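Soluble lytic transglycosylase B3 (Pseudomonas aeruginosa, PDB 5ANZ) probably cleaves bacterial peptidoglycan as a multidomain lytic transglycosylase involved in cell-wall turnover and carries a bound calcium ion. Local coordinates at residues 107-112 against 341-346; 155-160 against 178-183; 368-373 against 380-385. All blocks are in the same frame, centred on the assembly; numbering follows the deposited sequence.

Contact 1. Residues 107-112 against 341-346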
loop_
_atom_site.group_PDB
_atom_site.type_symbol
_atom_site.label_atom_id
_atom_site.label_comp_id
_atom_site.label_asym_id
_atom_site.label_seq_id
_atom_site.Cartn_x
_atom_site.Cartn_y
_atom_site.Cartn_z
ATOM N N LEU A 107 -20.287 3.247 -2.657
ATOM C CA LEU A 107 -20.142 3.588 -4.064
ATOM C C LEU A 107 -18.959 2.832 -4.700
ATOM O O LEU A 107 -19.055 2.380 -5.846
ATOM C CB LEU A 107 -19.981 5.098 -4.220
ATOM C CG LEU A 107 -21.200 5.860 -3.682
ATOM C CD1 LEU A 107 -20.906 7.353 -3.526
ATOM C CD2 LEU A 107 -22.417 5.629 -4.581
ATOM N N ARG A 108 -17.867 2.664 -3.958
ATOM C CA ARG A 108 -16.725 1.919 -4.495
ATOM C C ARG A 108 -17.038 0.427 -4.543
ATOM O O ARG A 108 -16.621 -0.277 -5.461
ATOM C CB ARG A 108 -15.447 2.158 -3.684
ATOM C CG ARG A 108 -14.225 1.408 -4.270
ATOM C CD ARG A 108 -12.866 1.900 -3.728
ATOM N NE ARG A 108 -12.577 3.272 -4.154
ATOM C CZ ARG A 108 -12.747 4.351 -3.395
ATOM N NH1 ARG A 108 -13.186 4.229 -2.149
ATOM N NH2 ARG A 108 -12.477 5.558 -3.883
ATOM N N VAL A 109 -17.757 -0.068 -3.545
ATOM C CA VAL A 109 -18.146 -1.481 -3.555
ATOM C C VAL A 109 -19.013 -1.765 -4.773
ATOM O O VAL A 109 -18.765 -2.707 -5.531
ATOM C CB VAL A 109 -18.929 -1.875 -2.277
ATOM C CG1 VAL A 109 -19.418 -3.322 -2.347
ATOM C CG2 VAL A 109 -18.082 -1.624 -1.030
ATOM N N ARG A 110 -20.044 -0.949 -4.983
ATOM C CA ARG A 110 -20.928 -1.242 -6.095
ATOM C C ARG A 110 -20.217 -1.059 -7.435
ATOM O O ARG A 110 -20.493 -1.811 -8.367
ATOM C CB ARG A 110 -22.198 -0.393 -6.038
ATOM C CG ARG A 110 -22.024 1.067 -6.300
ATOM C CD ARG A 110 -23.392 1.744 -6.224
ATOM N NE ARG A 110 -23.362 3.078 -6.806
ATOM C CZ ARG A 110 -24.432 3.841 -6.971
ATOM N NH1 ARG A 110 -25.625 3.400 -6.599
ATOM N NH2 ARG A 110 -24.306 5.041 -7.517
ATOM N N GLN A 111 -19.281 -0.110 -7.536
ATOM C CA GLN A 111 -18.572 0.062 -8.813
ATOM C C GLN A 111 -17.713 -1.175 -9.100
ATOM O O GLN A 111 -17.613 -1.610 -10.250
ATOM C CB GLN A 111 -17.693 1.319 -8.817
ATOM C CG GLN A 111 -18.414 2.632 -9.044
ATOM C CD GLN A 111 -17.465 3.830 -9.003
ATOM O OE1 GLN A 111 -16.392 3.772 -8.395
ATOM N NE2 GLN A 111 -17.862 4.919 -9.652
ATOM N N GLY A 112 -17.123 -1.746 -8.054
ATOM C CA GLY A 112 -16.322 -2.957 -8.202
ATOM C C GLY A 112 -17.172 -4.154 -8.602
ATOM O O GLY A 112 -16.774 -4.983 -9.421
ATOM N N ASP A 341 -13.720 -8.688 0.068
ATOM C CA ASP A 341 -14.814 -9.382 0.770
ATOM C C ASP A 341 -16.183 -8.728 0.532
ATOM O O ASP A 341 -17.212 -9.400 0.421
ATOM C CB ASP A 341 -14.553 -9.396 2.281
ATOM C CG ASP A 341 -13.382 -10.283 2.684
ATOM O OD1 ASP A 341 -12.844 -11.019 1.828
ATOM O OD2 ASP A 341 -13.037 -10.264 3.893
ATOM N N SER A 342 -16.190 -7.401 0.491
ATOM C CA SER A 342 -17.437 -6.652 0.321
ATOM C C SER A 342 -18.149 -6.961 -0.992
ATOM O O SER A 342 -19.366 -6.876 -1.089
ATOM C CB SER A 342 -17.166 -5.150 0.393
ATOM O OG SER A 342 -16.655 -4.758 1.651
ATOM N N PHE A 343 -17.391 -7.302 -2.029
ATOM C CA PHE A 343 -18.038 -7.589 -3.306
ATOM C C PHE A 343 -19.020 -8.756 -3.195
ATOM O O PHE A 343 -19.997 -8.810 -3.924
ATOM C CB PHE A 343 -17.002 -7.901 -4.394
ATOM C CG PHE A 343 -16.048 -6.773 -4.686
ATOM C CD1 PHE A 343 -16.446 -5.447 -4.623
ATOM C CD2 PHE A 343 -14.734 -7.060 -5.065
ATOM C CE1 PHE A 343 -15.549 -4.418 -4.905
ATOM C CE2 PHE A 343 -13.809 -6.038 -5.346
ATOM C CZ PHE A 343 -14.211 -4.717 -5.279
ATOM N N LYS A 344 -18.742 -9.664 -2.257
ATOM C CA LYS A 344 -19.566 -10.852 -2.057
ATOM C C LYS A 344 -20.427 -10.736 -0.805
ATOM O O LYS A 344 -21.024 -11.734 -0.368
ATOM C CB LYS A 344 -18.697 -12.106 -1.955
ATOM C CG LYS A 344 -17.890 -12.399 -3.208
ATOM C CD LYS A 344 -17.318 -13.808 -3.188
ATOM C CE LYS A 344 -17.662 -14.556 -4.475
ATOM N NZ LYS A 344 -17.079 -13.912 -5.685
ATOM N N GLY A 345 -20.505 -9.537 -0.245
ATOM C CA GLY A 345 -21.398 -9.293 0.882
ATOM C C GLY A 345 -20.746 -9.388 2.242
ATOM O O GLY A 345 -21.428 -9.406 3.272
ATOM N N GLY A 346 -19.423 -9.446 2.265
ATOM C CA GLY A 346 -18.704 -9.445 3.517
ATOM C C GLY A 346 -18.107 -8.079 3.800
ATOM O O GLY A 346 -18.652 -7.056 3.408
#
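Phe343 lays its ring against the backbone of Val109 and Gly112, where the last turn of helix 330-343, closed by a Schellman motif, meets helix 106-118. The ring leads with CE1, which comes 3.7 Å from Gly112 CA, and Gly112 C lies over one ring face. With no side chain on Gly112, the ring atom CE1 sits directly against its CA. Val109 O approaches the same CE1 obliquely, whereas Arg108 O sits at the ring edge, near its plane. The first torsion of Phe343 (chi1 -61°) sets CG beside the backbone N, anti to the carbonyl carbon.

Beside the ring, Val109 straddles Ser342 with both methyls: CG2 is 3.9 Å from Ser342 CB, and CG1 lies 3.8 Å from Ser342 O. Ser342 thus offers CB to the valine, while its OG is hydrogen-bonded to Leu338 O one turn back in its own helix. Further out, Val138 and Ala139 of helix 134-145 also pack on Phe343, and Tyr147 both touches the Phe343 side chain and hydrogen-bonds Arg108 O through its OH. The helix end itself is fixed by Gly345, at positive phi, whose N bonds to Ser342 O, and by Asp341 O, which accepts from Lys344 N and Gly346 N on opposite faces of its carbonyl plane, the latter at 2.9 Å.

Contact 2. Residues 155-160 against 178-183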
loop_
_atom_site.group_PDB
_atom_site.type_symbol
_atom_site.label_atom_id
_atom_site.label_comp_id
_atom_site.label_asym_id
_atom_site.label_seq_id
_atom_site.Cartn_x
_atom_site.Cartn_y
_atom_site.Cartn_z
ATOM N N ASN A 155 1.911 14.043 -16.354
ATOM C CA ASN A 155 2.786 13.342 -17.260
ATOM C C ASN A 155 3.958 12.735 -16.500
ATOM O O ASN A 155 4.676 13.448 -15.776
ATOM C CB ASN A 155 3.300 14.277 -18.347
ATOM C CG ASN A 155 4.134 13.537 -19.365
ATOM O OD1 ASN A 155 5.336 13.356 -19.177
ATOM N ND2 ASN A 155 3.483 13.045 -20.427
ATOM N N VAL A 156 4.134 11.424 -16.656
ATOM C CA VAL A 156 5.120 10.675 -15.871
ATOM C C VAL A 156 6.527 11.190 -16.121
ATOM O O VAL A 156 7.331 11.280 -15.180
ATOM C CB VAL A 156 5.040 9.175 -16.203
ATOM C CG1 VAL A 156 6.233 8.406 -15.629
ATOM C CG2 VAL A 156 3.716 8.618 -15.661
ATOM N N ILE A 157 6.828 11.552 -17.373
ATOM C CA ILE A 157 8.181 12.054 -17.668
ATOM C C ILE A 157 8.415 13.384 -16.957
ATOM O O ILE A 157 9.468 13.612 -16.354
ATOM C CB ILE A 157 8.425 12.218 -19.170
ATOM C CG1 ILE A 157 8.232 10.877 -19.881
ATOM C CG2 ILE A 157 9.824 12.811 -19.415
ATOM C CD1 ILE A 157 9.181 9.767 -19.448
ATOM N N ARG A 158 7.420 14.257 -16.995
ATOM C CA ARG A 158 7.551 15.548 -16.334
ATOM C C ARG A 158 7.712 15.380 -14.826
ATOM O O ARG A 158 8.566 16.011 -14.203
ATOM C CB ARG A 158 6.344 16.436 -16.618
ATOM C CG ARG A 158 6.551 17.843 -16.078
ATOM C CD ARG A 158 5.349 18.744 -16.347
ATOM N NE ARG A 158 5.619 20.107 -15.895
ATOM C CZ ARG A 158 4.740 21.100 -15.949
ATOM N NH1 ARG A 158 3.521 20.883 -16.442
ATOM N NH2 ARG A 158 5.072 22.309 -15.504
ATOM N N SER A 159 6.897 14.517 -14.238
ATOM C CA SER A 159 6.933 14.351 -12.790
ATOM C C SER A 159 8.263 13.759 -12.330
ATOM O O SER A 159 8.884 14.271 -11.388
ATOM C CB SER A 159 5.774 13.471 -12.320
ATOM O OG SER A 159 4.537 14.085 -12.650
ATOM N N LEU A 160 8.721 12.702 -12.998
ATOM C CA LEU A 160 9.985 12.080 -12.595
ATOM C C LEU A 160 11.202 12.959 -12.898
ATOM O O LEU A 160 12.177 12.942 -12.138
ATOM C CB LEU A 160 10.150 10.712 -13.250
ATOM C CG LEU A 160 9.166 9.650 -12.724
ATOM C CD1 LEU A 160 9.274 8.366 -13.540
ATOM C CD2 LEU A 160 9.394 9.379 -11.243
ATOM N N LEU A 178 14.655 6.670 -16.297
ATOM C CA LEU A 178 15.261 5.861 -17.347
ATOM C C LEU A 178 14.336 4.703 -17.733
ATOM O O LEU A 178 14.182 4.377 -18.914
ATOM C CB LEU A 178 16.626 5.337 -16.902
ATOM C CG LEU A 178 17.512 4.846 -18.039
ATOM C CD1 LEU A 178 17.881 6.006 -18.956
ATOM C CD2 LEU A 178 18.754 4.168 -17.492
ATOM N N ALA A 179 13.692 4.107 -16.735
ATOM C CA ALA A 179 12.815 2.976 -16.978
ATOM C C ALA A 179 11.596 3.415 -17.787
ATOM O O ALA A 179 11.152 2.703 -18.687
ATOM C CB ALA A 179 12.392 2.338 -15.658
ATOM N N ALA A 180 11.059 4.586 -17.462
ATOM C CA ALA A 180 9.936 5.147 -18.217
ATOM C C ALA A 180 10.293 5.400 -19.681
ATOM O O ALA A 180 9.490 5.129 -20.570
ATOM C CB ALA A 180 9.445 6.443 -17.573
ATOM N N LEU A 181 11.487 5.927 -19.934
ATOM C CA LEU A 181 11.893 6.194 -21.312
ATOM C C LEU A 181 11.974 4.898 -22.115
ATOM O O LEU A 181 11.689 4.895 -23.311
ATOM C CB LEU A 181 13.239 6.940 -21.357
ATOM C CG LEU A 181 13.187 8.401 -20.878
ATOM C CD1 LEU A 181 14.593 8.948 -20.627
ATOM C CD2 LEU A 181 12.478 9.260 -21.920
ATOM N N LYS A 182 12.348 3.795 -21.464
ATOM C CA LYS A 182 12.412 2.510 -22.147
ATOM C C LYS A 182 11.025 2.025 -22.534
ATOM O O LYS A 182 10.849 1.397 -23.590
ATOM C CB LYS A 182 13.112 1.462 -21.277
ATOM C CG LYS A 182 14.551 1.815 -20.965
ATOM C CD LYS A 182 15.252 0.696 -20.204
ATOM C CE LYS A 182 16.726 1.028 -19.981
ATOM N NZ LYS A 182 17.366 0.134 -18.970
ATOM N N ILE A 183 10.049 2.314 -21.677
ATOM C CA ILE A 183 8.658 2.008 -21.964
ATOM C C ILE A 183 8.190 2.775 -23.201
ATOM O O ILE A 183 7.560 2.203 -24.098
ATOM C CB ILE A 183 7.757 2.342 -20.773
ATOM C CG1 ILE A 183 8.146 1.469 -19.570
ATOM C CG2 ILE A 183 6.292 2.129 -21.159
ATOM C CD1 ILE A 183 7.375 1.802 -18.282
#
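Ile157 and Ala180 mark the closest backbone approach, 7.1 Å between their CA atoms, of two nearly antiparallel helical segments whose axes approach to 10.2 Å, their N-to-C directions 166° apart. The contact is wholly apolar and centres on the Ala180 methyl, which points at the other helix. Ile157 CD1 comes closest, 3.8 Å from Ala180 CB; Val156 CG1 follows at 4.2 Å from that same CB, and Leu160 CD1 lies at a looser distance. Ala180 is thus met by three branched side chains. The second torsion of Ile157 (chi2 -62°) turns CD1 off the extended line of the chain, and this methyl also touches Leu181 CD2 at 4.2 Å, the two side chains crossing at about a right angle. Leu177 and Leu184 of helix 170-186 carry the packing on Ile157 further along. Phe73, from helix 66-73, also packs on Ile157, while Phe69 and Ala72 meet Leu181.

The start of helix 156-166 is set by Asn155 at the N-cap. Its OD1 takes Arg158 N at 3.1 Å in the carbonyl plane, on a lone pair, and receives a weak, more bent bond from Ile157 N. The arrangement is an antiparallel helical hairpin, 156-166 with 170-186, whose touching faces are buried in the SLT domain, of the lysozyme clan; the Leu160 side chain lies about 7 Å from that of Ile208, which binds N-acetyl-D-glucosamine in another structure of this protein.

Contact 3. Residues 368-373 against 380-385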
loop_
_atom_site.group_PDB
_atom_site.type_symbol
_atom_site.label_atom_id
_atom_site.label_comp_id
_atom_site.label_asym_id
_atom_site.label_seq_id
_atom_site.Cartn_x
_atom_site.Cartn_y
_atom_site.Cartn_z
ATOM N N LEU A 368 6.565 11.985 21.130
ATOM C CA LEU A 368 6.416 10.690 21.792
ATOM C C LEU A 368 7.739 9.954 21.846
ATOM O O LEU A 368 8.105 9.382 22.882
ATOM C CB LEU A 368 5.377 9.826 21.073
ATOM C CG LEU A 368 5.334 8.370 21.562
ATOM C CD1 LEU A 368 4.898 8.325 23.010
ATOM C CD2 LEU A 368 4.420 7.528 20.687
ATOM N N GLN A 369 8.450 9.951 20.724
ATOM C CA GLN A 369 9.727 9.246 20.652
ATOM C C GLN A 369 10.746 9.879 21.589
ATOM O O GLN A 369 11.524 9.168 22.240
ATOM C CB GLN A 369 10.252 9.228 19.217
ATOM C CG GLN A 369 9.535 8.206 18.326
ATOM C CD GLN A 369 9.863 8.364 16.855
ATOM O OE1 GLN A 369 10.118 9.468 16.381
ATOM N NE2 GLN A 369 9.857 7.252 16.123
ATOM N N ARG A 370 10.737 11.210 21.670
ATOM C CA ARG A 370 11.670 11.911 22.552
ATOM C C ARG A 370 11.333 11.661 24.027
ATOM O O ARG A 370 12.233 11.522 24.870
ATOM C CB ARG A 370 11.679 13.412 22.240
ATOM C CG ARG A 370 12.311 13.758 20.899
ATOM C CD ARG A 370 12.340 15.265 20.678
ATOM N NE ARG A 370 13.002 15.636 19.432
ATOM C CZ ARG A 370 12.713 16.726 18.730
ATOM N NH1 ARG A 370 11.770 17.559 19.154
ATOM N NH2 ARG A 370 13.367 16.991 17.609
ATOM N N GLN A 371 10.043 11.582 24.338
ATOM C CA GLN A 371 9.610 11.351 25.717
ATOM C C GLN A 371 9.914 9.925 26.157
ATOM O O GLN A 371 10.288 9.689 27.310
ATOM C CB GLN A 371 8.112 11.641 25.872
ATOM C CG GLN A 371 7.778 13.121 26.004
ATOM C CD GLN A 371 8.096 13.650 27.383
ATOM O OE1 GLN A 371 7.229 13.695 28.257
ATOM N NE2 GLN A 371 9.349 14.038 27.594
ATOM N N LEU A 372 9.758 8.978 25.235
ATOM C CA LEU A 372 10.079 7.582 25.525
ATOM C C LEU A 372 11.563 7.447 25.846
ATOM O O LEU A 372 11.942 6.820 26.847
ATOM C CB LEU A 372 9.706 6.680 24.341
ATOM C CG LEU A 372 8.217 6.449 24.088
ATOM C CD1 LEU A 372 7.989 5.920 22.683
ATOM C CD2 LEU A 372 7.643 5.490 25.135
ATOM N N ALA A 373 12.403 8.036 24.998
ATOM C CA ALA A 373 13.845 7.948 25.193
ATOM C C ALA A 373 14.225 8.586 26.522
ATOM O O ALA A 373 15.120 8.107 27.226
ATOM C CB ALA A 373 14.587 8.614 24.042
ATOM N N GLY A 380 14.723 3.965 19.267
ATOM C CA GLY A 380 15.591 4.054 18.109
ATOM C C GLY A 380 15.740 5.508 17.702
ATOM O O GLY A 380 15.834 6.386 18.557
ATOM N N ALA A 381 15.743 5.771 16.402
ATOM C CA ALA A 381 15.905 7.138 15.914
ATOM C C ALA A 381 14.618 7.946 16.074
ATOM O O ALA A 381 13.518 7.405 16.007
ATOM C CB ALA A 381 16.351 7.132 14.460
ATOM N N VAL A 382 14.773 9.249 16.290
ATOM C CA VAL A 382 13.637 10.158 16.401
ATOM C C VAL A 382 13.243 10.697 15.030
ATOM O O VAL A 382 13.669 11.779 14.639
ATOM C CB VAL A 382 13.953 11.343 17.342
ATOM C CG1 VAL A 382 12.784 12.313 17.384
ATOM C CG2 VAL A 382 14.281 10.838 18.741
ATOM N N ASP A 383 12.423 9.942 14.307
ATOM C CA ASP A 383 12.074 10.286 12.932
ATOM C C ASP A 383 10.583 10.545 12.739
ATOM O O ASP A 383 10.146 10.899 11.647
ATOM C CB ASP A 383 12.524 9.172 11.984
ATOM C CG ASP A 383 12.066 7.793 12.440
ATOM O OD1 ASP A 383 11.160 7.706 13.302
ATOM O OD2 ASP A 383 12.614 6.793 11.930
ATOM N N GLY A 384 9.803 10.360 13.797
ATOM C CA GLY A 384 8.365 10.524 13.713
ATOM C C GLY A 384 7.664 9.329 13.092
ATOM O O GLY A 384 6.455 9.360 12.859
ATOM N N ILE A 385 8.418 8.269 12.823
ATOM C CA ILE A 385 7.835 7.059 12.254
ATOM C C ILE A 385 7.663 5.965 13.300
ATOM O O ILE A 385 8.642 5.476 13.872
ATOM C CB ILE A 385 8.690 6.517 11.105
ATOM C CG1 ILE A 385 8.719 7.527 9.956
ATOM C CG2 ILE A 385 8.156 5.165 10.640
ATOM C CD1 ILE A 385 9.623 7.123 8.815
#
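Gln369 reaches from helix 362-374 into the loop that precedes helix 388-401, and its amide joins an Asx turn at Asp383 within the putative peptidoglycan-binding domain. This is the tight part of the contact. The chain of Gln369 is extended beyond CG (chi2 169°), bringing the carboxamide beside the loop backbone. There OE1 accepts from Gly384 N at 2.8 Å, the donor tilted 20° from the carbonyl plane. On the other branch, NE2 donates to Asp383 OD1 at 3.1 Å, a fairly straight bond that meets the acceptor nearly along its C-O axis and lies close to the amide plane. The amide and carboxylate planes are turned 36° from each other. NE2 also bonds to Thr390 OG1, so both ends of this buried amide are engaged and its rotation is fixed. Gly384 has positive phi, and its carbonyl is held in turn by Arg365 NE.

The outer side is looser and exposed. Here Arg370 contributes its aliphatic stem, CG lying 3.8 Å from Val382 CG1, and the two side chains cross at about a right angle. The valine methyl CG1 also nears Arg370 NE, obliquely to the guanidinium. Elsewhere on helix 362-374, Leu368 and Leu372 pack on helix 388-401, and Leu368 also on helix 411-417. In the Asx turn, Ile385 N reaches Asp383 OD1 at 2.8 Å from above the carboxylate plane, on the face opposite to Gln369 NE2.

From the N terminus, the chain first enters contact 1 through residues 107-112, and the loop it opens closes only at 341-346, more than 220 residues later. Nested inside that loop is contact 2, a short closure between 155-160 and 178-183 that pairs two successive helices. Contact 1 instead joins helix 106-118 to helix 330-343. Contact 3 follows in series, opening after contact 1 has closed and tying helix 362-374 to the loop that follows it in the putative peptidoglycan-binding domain. No two contacts cross or touch: their centres are 34 to 39 Å apart, and contacts 1 and 3 lie on opposite sides of the chain's centre.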